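Local coordinates for protein STU0660 (Streptococcus thermophilus, PDB 3ZTH) that probably binds DNA as a magnesium-binding Csn2 protein of CRISPR-mediated bacterial immunity, probably in the acquisition of new spacers, at residues S39-G44 against R67-R72; L124-M129 against L144-L149. One frame throughout, in Å; residues are numbered along the deposited sequence.

Contact 1. Residues S39-G44 against R67-R72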
ATOM      1  N   SER A  39     -17.130  -8.742 -22.928  1.00 32.74           N
ATOM      2  CA  SER A  39     -16.513  -7.692 -22.141  1.00 33.90           C
ATOM      3  C   SER A  39     -15.153  -8.106 -21.586  1.00 34.10           C
ATOM      4  O   SER A  39     -14.241  -7.288 -21.507  1.00 34.07           O
ATOM      5  CB  SER A  39     -17.448  -7.273 -21.005  1.00 31.99           C
ATOM      6  OG  SER A  39     -17.628  -8.325 -20.085  1.00 34.14           O
ATOM      7  N   TRP A  40     -15.014  -9.369 -21.196  1.00 33.02           N
ATOM      8  CA  TRP A  40     -13.744  -9.839 -20.655  1.00 33.60           C
ATOM      9  C   TRP A  40     -12.700  -9.903 -21.753  1.00 33.75           C
ATOM     10  O   TRP A  40     -11.580  -9.436 -21.586  1.00 34.66           O
ATOM     11  CB  TRP A  40     -13.912 -11.222 -20.027  1.00 34.82           C
ATOM     12  CG  TRP A  40     -14.366 -11.190 -18.595  1.00 36.83           C
ATOM     13  CD1 TRP A  40     -14.865 -10.112 -17.909  1.00 36.20           C
ATOM     14  CD2 TRP A  40     -14.363 -12.288 -17.670  1.00 36.32           C
ATOM     15  NE1 TRP A  40     -15.170 -10.474 -16.617  1.00 36.34           N
ATOM     16  CE2 TRP A  40     -14.872 -11.801 -16.441  1.00 37.40           C
ATOM     17  CE3 TRP A  40     -13.980 -13.634 -17.760  1.00 34.93           C
ATOM     18  CZ2 TRP A  40     -15.004 -12.618 -15.308  1.00 35.84           C
ATOM     19  CZ3 TRP A  40     -14.110 -14.446 -16.633  1.00 34.90           C
ATOM     20  CH2 TRP A  40     -14.619 -13.930 -15.423  1.00 35.32           C
ATOM     21  N   TYR A  41     -13.089 -10.480 -22.881  1.00 33.69           N
ATOM     22  CA  TYR A  41     -12.206 -10.628 -24.022  1.00 34.22           C
ATOM     23  C   TYR A  41     -11.683  -9.288 -24.524  1.00 36.27           C
ATOM     24  O   TYR A  41     -10.471  -9.081 -24.631  1.00 37.23           O
ATOM     25  CB  TYR A  41     -12.954 -11.320 -25.156  1.00 32.70           C
ATOM     26  CG  TYR A  41     -12.064 -11.920 -26.220  1.00 33.00           C
ATOM     27  CD1 TYR A  41     -11.329 -13.082 -25.965  1.00 32.58           C
ATOM     28  CD2 TYR A  41     -11.998 -11.363 -27.499  1.00 33.34           C
ATOM     29  CE1 TYR A  41     -10.561 -13.679 -26.951  1.00 32.73           C
ATOM     30  CE2 TYR A  41     -11.231 -11.954 -28.499  1.00 33.79           C
ATOM     31  CZ  TYR A  41     -10.517 -13.116 -28.218  1.00 35.43           C
ATOM     32  OH  TYR A  41      -9.788 -13.737 -29.210  1.00 38.19           O
ATOM     33  N   PHE A  42     -12.600  -8.383 -24.843  1.00 35.54           N
ATOM     34  CA  PHE A  42     -12.222  -7.078 -25.370  1.00 36.80           C
ATOM     35  C   PHE A  42     -11.967  -6.020 -24.310  1.00 37.70           C
ATOM     36  O   PHE A  42     -11.406  -4.971 -24.609  1.00 39.06           O
ATOM     37  CB  PHE A  42     -13.299  -6.572 -26.336  1.00 35.62           C
ATOM     38  CG  PHE A  42     -13.450  -7.417 -27.577  1.00 35.48           C
ATOM     39  CD1 PHE A  42     -12.368  -7.626 -28.431  1.00 33.64           C
ATOM     40  CD2 PHE A  42     -14.675  -7.998 -27.896  1.00 34.21           C
ATOM     41  CE1 PHE A  42     -12.503  -8.398 -29.579  1.00 31.81           C
ATOM     42  CE2 PHE A  42     -14.820  -8.771 -29.043  1.00 32.95           C
ATOM     43  CZ  PHE A  42     -13.731  -8.972 -29.888  1.00 32.46           C
ATOM     44  N   GLY A  43     -12.368  -6.302 -23.074  1.00 38.97           N
ATOM     45  CA  GLY A  43     -12.191  -5.351 -21.991  1.00 37.40           C
ATOM     46  C   GLY A  43     -10.859  -5.388 -21.264  1.00 39.58           C
ATOM     47  O   GLY A  43     -10.625  -4.565 -20.379  1.00 41.47           O
ATOM     48  N   GLY A  44      -9.992  -6.335 -21.609  1.00 39.29           N
ATOM     49  CA  GLY A  44      -8.696  -6.400 -20.958  1.00 41.26           C
ATOM     50  C   GLY A  44      -8.659  -7.163 -19.645  1.00 42.99           C
ATOM     51  O   GLY A  44      -7.777  -6.954 -18.807  1.00 42.70           O
ATOM     52  N   ARG A  67     -12.462 -18.566 -39.170  1.00 46.00           N
ATOM     53  CA  ARG A  67     -12.097 -19.369 -38.015  1.00 47.09           C
ATOM     54  C   ARG A  67     -10.758 -18.941 -37.437  1.00 47.33           C
ATOM     55  O   ARG A  67     -10.076 -19.714 -36.770  1.00 47.69           O
ATOM     56  CB  ARG A  67     -12.067 -20.854 -38.376  1.00 46.97           C
ATOM     57  CG  ARG A  67     -13.332 -21.588 -37.969  1.00 49.88           C
ATOM     58  CD  ARG A  67     -14.579 -20.958 -38.559  1.00 50.33           C
ATOM     59  NE  ARG A  67     -15.789 -21.524 -37.972  1.00 51.84           N
ATOM     60  CZ  ARG A  67     -17.007 -21.371 -38.477  1.00 52.07           C
ATOM     61  NH1 ARG A  67     -17.189 -20.666 -39.587  1.00 51.56           N
ATOM     62  NH2 ARG A  67     -18.044 -21.929 -37.873  1.00 54.75           N
ATOM     63  N   GLU A  68     -10.386 -17.696 -37.703  1.00 47.73           N
ATOM     64  CA  GLU A  68      -9.145 -17.149 -37.182  1.00 48.64           C
ATOM     65  C   GLU A  68      -9.444 -16.431 -35.873  1.00 46.59           C
ATOM     66  O   GLU A  68     -10.592 -16.063 -35.596  1.00 44.17           O
ATOM     67  CB  GLU A  68      -8.543 -16.161 -38.173  1.00 52.05           C
ATOM     68  CG  GLU A  68      -8.178 -16.780 -39.489  1.00 58.37           C
ATOM     69  CD  GLU A  68      -6.724 -16.564 -39.824  1.00 63.58           C
ATOM     70  OE1 GLU A  68      -5.863 -16.959 -38.997  1.00 66.13           O
ATOM     71  OE2 GLU A  68      -6.447 -16.000 -40.909  1.00 65.16           O
ATOM     72  N   ILE A  69      -8.406 -16.218 -35.073  1.00 44.61           N
ATOM     73  CA  ILE A  69      -8.579 -15.550 -33.799  1.00 43.84           C
ATOM     74  C   ILE A  69      -8.719 -14.043 -33.942  1.00 43.28           C
ATOM     75  O   ILE A  69      -7.928 -13.394 -34.629  1.00 43.51           O
ATOM     76  CB  ILE A  69      -7.412 -15.862 -32.846  1.00 42.37           C
ATOM     77  CG1 ILE A  69      -7.489 -17.326 -32.416  1.00 42.74           C
ATOM     78  CG2 ILE A  69      -7.472 -14.959 -31.634  1.00 40.10           C
ATOM     79  CD1 ILE A  69      -6.384 -17.753 -31.461  1.00 43.68           C
ATOM     80  N   VAL A  70      -9.744 -13.499 -33.299  1.00 42.36           N
ATOM     81  CA  VAL A  70      -9.985 -12.065 -33.320  1.00 41.14           C
ATOM     82  C   VAL A  70      -9.199 -11.500 -32.149  1.00 40.13           C
ATOM     83  O   VAL A  70      -9.503 -11.796 -31.006  1.00 40.30           O
ATOM     84  CB  VAL A  70     -11.477 -11.753 -33.124  1.00 40.72           C
ATOM     85  CG1 VAL A  70     -11.710 -10.249 -33.200  1.00 40.40           C
ATOM     86  CG2 VAL A  70     -12.296 -12.480 -34.173  1.00 39.61           C
ATOM     87  N   LYS A  71      -8.178 -10.703 -32.433  1.00 42.29           N
ATOM     88  CA  LYS A  71      -7.345 -10.133 -31.375  1.00 43.96           C
ATOM     89  C   LYS A  71      -8.136  -9.362 -30.327  1.00 43.73           C
ATOM     90  O   LYS A  71      -9.066  -8.623 -30.649  1.00 43.86           O
ATOM     91  CB  LYS A  71      -6.277  -9.215 -31.969  1.00 45.41           C
ATOM     92  CG  LYS A  71      -5.306  -9.912 -32.892  1.00 48.80           C
ATOM     93  CD  LYS A  71      -4.219  -8.952 -33.335  1.00 54.12           C
ATOM     94  CE  LYS A  71      -3.265  -9.609 -34.318  1.00 57.60           C
ATOM     95  NZ  LYS A  71      -2.169  -8.673 -34.713  1.00 60.41           N
ATOM     96  N   ARG A  72      -7.749  -9.539 -29.067  1.00 43.20           N
ATOM     97  CA  ARG A  72      -8.406  -8.866 -27.957  1.00 42.74           C
ATOM     98  C   ARG A  72      -8.152  -7.363 -28.028  1.00 43.43           C
ATOM     99  O   ARG A  72      -8.921  -6.560 -27.498  1.00 45.50           O
ATOM    100  CB  ARG A  72      -7.886  -9.421 -26.626  1.00 40.18           C
ATOM    101  CG  ARG A  72      -8.162 -10.909 -26.427  1.00 37.86           C
ATOM    102  CD  ARG A  72      -7.707 -11.388 -25.058  1.00 37.03           C
ATOM    103  NE  ARG A  72      -8.388 -10.674 -23.980  1.00 37.31           N
ATOM    104  CZ  ARG A  72      -8.111 -10.821 -22.688  1.00 37.22           C
ATOM    105  NH1 ARG A  72      -7.164 -11.661 -22.303  1.00 37.83           N
ATOM    106  NH2 ARG A  72      -8.778 -10.120 -21.778  1.00 37.48           N
TER
HETATM  107  O   HOH W   1      -8.610  -6.925 -24.123  1.00 33.74           O
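Tyr41 lays one face of its ring under the aliphatic part of Arg72. Arg72 CG stands 3.6 Å from the centroid of the Tyr41 ring, only 8° off its normal, a CH-pi contact. The ring belongs to the end of helix 28-43, which follows strand 20-24 of the central sheet in this P-loop NTPase-clan fold. Arg72 lies in the loop between strands 62-63 and 76-80. Its chain bends at chi3 (60°), and this turns the guanidinium onto carbonyls of the last helical turn. Arg72 NE donates to Tyr41 O at 2.7 Å; the bond is almost straight and meets a lone pair in the carbonyl plane. Arg72 NH2 makes a weak bond to Trp40 O at 2.9 Å and a further bond to Lys45 O. With CG anti to the backbone N (chi1 -162°), the tyrosine reaches along the loop. Tyr41 OH donates to Val70 O at 2.7 Å from above the carbonyl plane. Phe42 meets the loop with its edge: CE1 is 3.6 Å from Lys71 O, and CZ is 4.1 Å from Val70 CG1. Its ring also stacks edge-to-face with Tyr75. Trp40 turns off to Trp174 of the second subunit. Gly44 leaves the helix with positive phi. A water gives one hydrogen to Tyr41 O at 2.9 Å and, weakly, the other to Arg72 O.

Contact 2. Residues L124-M129 against L144-L149; sequences LIEEAM and LENLPL
The tight part of this contact is the tip of Glu126, pressed against the backbone of strand 140-146. Its CG is anti to the backbone N (chi1 -179°) and the chain runs out extended, so the carboxylate reaches the strand. Glu126 OE2 accepts a weak, bent bond from Asn146 N at 2.8 Å. It also lies 3.0 Å from Leu144 O, another acceptor. Glu123 OE1 is close to Glu126 OE1 as well, so the crowding of acceptors may favour a protonated Glu126. The Asn146 side chain crosses Glu126 at about a right angle, its amide plane tilted 28° from the carboxylate, but ND2 gives its hydrogen bond to Glu123 OE1. Packing is looser one helical turn on, where Met129 CG (selenomethionine) meets Leu144 CD1 at 4.2 Å. Beyond Asn146 nothing touches 124-129: exposed Leu147 points away, and Leu149 N bonds Asn119 OD1 further back on the same helix. Glu145 also points away, and packs on Phe162 of the third subunit. Helix and strand segments run antiparallel (172°), axes 8.7 Å apart. Leu144 to Asn146 pair with an antiparallel strand of the third subunit: a helix backing a beta-hairpin strand that continues a sheet between subunits.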
ATOM      1  N   LEU A 124       9.747  29.955  -9.919  1.00 68.57           N
ATOM      2  CA  LEU A 124       9.930  31.081  -9.016  1.00 69.26           C
ATOM      3  C   LEU A 124       9.741  30.610  -7.583  1.00 69.83           C
ATOM      4  O   LEU A 124      10.519  30.965  -6.699  1.00 71.24           O
ATOM      5  CB  LEU A 124       8.935  32.207  -9.317  1.00 69.13           C
ATOM      6  CG  LEU A 124       9.031  32.942 -10.658  1.00 69.31           C
ATOM      7  CD1 LEU A 124       8.124  34.164 -10.603  1.00 68.02           C
ATOM      8  CD2 LEU A 124      10.474  33.357 -10.947  1.00 67.64           C
ATOM      9  N   ILE A 125       8.706  29.806  -7.352  1.00 69.65           N
ATOM     10  CA  ILE A 125       8.450  29.296  -6.012  1.00 68.97           C
ATOM     11  C   ILE A 125       9.644  28.465  -5.545  1.00 68.44           C
ATOM     12  O   ILE A 125       9.974  28.458  -4.361  1.00 68.30           O
ATOM     13  CB  ILE A 125       7.153  28.452  -5.968  1.00 68.63           C
ATOM     14  CG1 ILE A 125       5.947  29.349  -6.262  1.00 68.40           C
ATOM     15  CG2 ILE A 125       6.980  27.819  -4.594  1.00 67.58           C
ATOM     16  CD1 ILE A 125       4.611  28.631  -6.221  1.00 68.11           C
ATOM     17  N   GLU A 126      10.299  27.784  -6.481  1.00 67.85           N
ATOM     18  CA  GLU A 126      11.469  26.974  -6.157  1.00 68.94           C
ATOM     19  C   GLU A 126      12.614  27.871  -5.689  1.00 69.70           C
ATOM     20  O   GLU A 126      13.124  27.721  -4.580  1.00 70.49           O
ATOM     21  CB  GLU A 126      11.935  26.175  -7.378  1.00 68.47           C
ATOM     22  CG  GLU A 126      13.138  25.285  -7.099  1.00 68.93           C
ATOM     23  CD  GLU A 126      13.702  24.631  -8.347  1.00 69.75           C
ATOM     24  OE1 GLU A 126      14.243  25.353  -9.208  1.00 70.49           O
ATOM     25  OE2 GLU A 126      13.607  23.392  -8.470  1.00 70.58           O
ATOM     26  N   GLU A 127      13.013  28.803  -6.545  1.00 70.04           N
ATOM     27  CA  GLU A 127      14.097  29.717  -6.227  1.00 70.35           C
ATOM     28  C   GLU A 127      13.881  30.467  -4.920  1.00 70.32           C
ATOM     29  O   GLU A 127      14.736  30.450  -4.040  1.00 71.75           O
ATOM     30  CB  GLU A 127      14.287  30.715  -7.365  1.00 71.27           C
ATOM     31  CG  GLU A 127      14.756  30.079  -8.654  1.00 73.07           C
ATOM     32  CD  GLU A 127      15.100  31.108  -9.710  1.00 75.57           C
ATOM     33  OE1 GLU A 127      14.195  31.879 -10.100  1.00 76.90           O
ATOM     34  OE2 GLU A 127      16.274  31.148 -10.144  1.00 76.54           O
ATOM     35  N   ALA A 128      12.741  31.131  -4.791  1.00 70.50           N
ATOM     36  CA  ALA A 128      12.440  31.878  -3.576  1.00 71.87           C
ATOM     37  C   ALA A 128      12.491  30.956  -2.366  1.00 73.30           C
ATOM     38  O   ALA A 128      12.692  31.392  -1.231  1.00 73.49           O
ATOM     39  CB  ALA A 128      11.066  32.500  -3.687  1.00 71.73           C
HETATM   40  N   MSE A 129      12.311  29.670  -2.626  1.00 74.31           N
HETATM   41  CA  MSE A 129      12.312  28.665  -1.583  1.00 74.42           C
HETATM   42  C   MSE A 129      13.735  28.222  -1.253  1.00 73.64           C
HETATM   43  O   MSE A 129      14.067  27.974  -0.092  1.00 73.07           O
HETATM   44  CB  MSE A 129      11.474  27.488  -2.053  1.00 77.18           C
HETATM   45  CG  MSE A 129      11.012  26.574  -0.966  1.00 81.49           C
HETATM   46 SE   MSE A 129       9.274  25.910  -1.436  1.00 89.37          SE
HETATM   47  CE  MSE A 129       8.232  26.902  -0.136  1.00 83.82           C
ATOM     48  N   LEU A 144      15.654  21.824  -3.242  1.00 50.24           N
ATOM     49  CA  LEU A 144      14.477  21.230  -3.839  1.00 50.49           C
ATOM     50  C   LEU A 144      14.500  21.458  -5.347  1.00 51.94           C
ATOM     51  O   LEU A 144      14.815  22.549  -5.815  1.00 52.66           O
ATOM     52  CB  LEU A 144      13.228  21.860  -3.229  1.00 47.93           C
ATOM     53  CG  LEU A 144      13.046  21.583  -1.736  1.00 47.28           C
ATOM     54  CD1 LEU A 144      11.983  22.493  -1.163  1.00 47.33           C
ATOM     55  CD2 LEU A 144      12.667  20.127  -1.533  1.00 46.62           C
ATOM     56  N   GLU A 145      14.203  20.412  -6.104  1.00 53.83           N
ATOM     57  CA  GLU A 145      14.143  20.516  -7.553  1.00 56.59           C
ATOM     58  C   GLU A 145      12.678  20.334  -7.922  1.00 58.10           C
ATOM     59  O   GLU A 145      11.956  19.562  -7.282  1.00 57.62           O
ATOM     60  CB  GLU A 145      15.010  19.444  -8.215  1.00 57.87           C
ATOM     61  CG  GLU A 145      16.479  19.820  -8.274  1.00 62.71           C
ATOM     62  CD  GLU A 145      17.373  18.670  -8.696  1.00 65.87           C
ATOM     63  OE1 GLU A 145      17.042  17.986  -9.692  1.00 67.38           O
ATOM     64  OE2 GLU A 145      18.415  18.459  -8.033  1.00 66.31           O
ATOM     65  N   ASN A 146      12.223  21.056  -8.937  1.00 58.72           N
ATOM     66  CA  ASN A 146      10.831  20.942  -9.316  1.00 59.20           C
ATOM     67  C   ASN A 146      10.614  20.097 -10.549  1.00 59.08           C
ATOM     68  O   ASN A 146      11.393  20.134 -11.500  1.00 58.23           O
ATOM     69  CB  ASN A 146      10.223  22.325  -9.535  1.00 60.28           C
ATOM     70  CG  ASN A 146      10.847  23.049 -10.694  1.00 62.13           C
ATOM     71  OD1 ASN A 146      10.797  22.583 -11.833  1.00 63.09           O
ATOM     72  ND2 ASN A 146      11.447  24.199 -10.416  1.00 62.75           N
ATOM     73  N   LEU A 147       9.550  19.306 -10.499  1.00 59.60           N
ATOM     74  CA  LEU A 147       9.160  18.475 -11.617  1.00 59.21           C
ATOM     75  C   LEU A 147       8.092  19.320 -12.292  1.00 57.39           C
ATOM     76  O   LEU A 147       6.997  19.491 -11.762  1.00 56.47           O
ATOM     77  CB  LEU A 147       8.546  17.163 -11.134  1.00 61.83           C
ATOM     78  CG  LEU A 147       8.024  16.281 -12.272  1.00 64.15           C
ATOM     79  CD1 LEU A 147       9.207  15.838 -13.132  1.00 65.15           C
ATOM     80  CD2 LEU A 147       7.274  15.076 -11.712  1.00 63.68           C
ATOM     81  N   PRO A 148       8.405  19.874 -13.464  1.00 56.26           N
ATOM     82  CA  PRO A 148       7.454  20.711 -14.195  1.00 55.39           C
ATOM     83  C   PRO A 148       6.077  20.066 -14.352  1.00 54.72           C
ATOM     84  O   PRO A 148       5.963  18.850 -14.536  1.00 54.21           O
ATOM     85  CB  PRO A 148       8.151  20.929 -15.533  1.00 56.41           C
ATOM     86  CG  PRO A 148       8.931  19.662 -15.709  1.00 57.30           C
ATOM     87  CD  PRO A 148       9.523  19.472 -14.332  1.00 56.49           C
ATOM     88  N   LEU A 149       5.038  20.895 -14.273  1.00 53.12           N
ATOM     89  CA  LEU A 149       3.658  20.446 -14.411  1.00 51.29           C
ATOM     90  C   LEU A 149       3.301  20.053 -15.836  1.00 50.11           C
ATOM     91  O   LEU A 149       3.847  20.585 -16.798  1.00 50.12           O
ATOM     92  CB  LEU A 149       2.698  21.539 -13.949  1.00 51.34           C
ATOM     93  CG  LEU A 149       2.362  21.535 -12.462  1.00 53.41           C
ATOM     94  CD1 LEU A 149       1.481  22.725 -12.108  1.00 52.74           C
ATOM     95  CD2 LEU A 149       1.648  20.235 -12.133  1.00 54.84           C
TER

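Contact 1 closes before contact 2 opens, so the two come in series along the chain. Their centres are about 47 Å apart and their nearest atoms about 28 Å apart, and they share no helix or strand. Contact 1 sits on the globular part built round the six-stranded mixed sheet, joining helix 28-43 to the loop between strands 62-63 and 76-80. Contact 2 lies far out on an arm, about 47 Å from the centre of the chain, made of helix 109-130 and hairpin strands 136-137 and 140-146. Contact 1 touches the second subunit through Trp40 alone, whereas contact 2 is part of an interface with the third; both lie away from the magnesium sites.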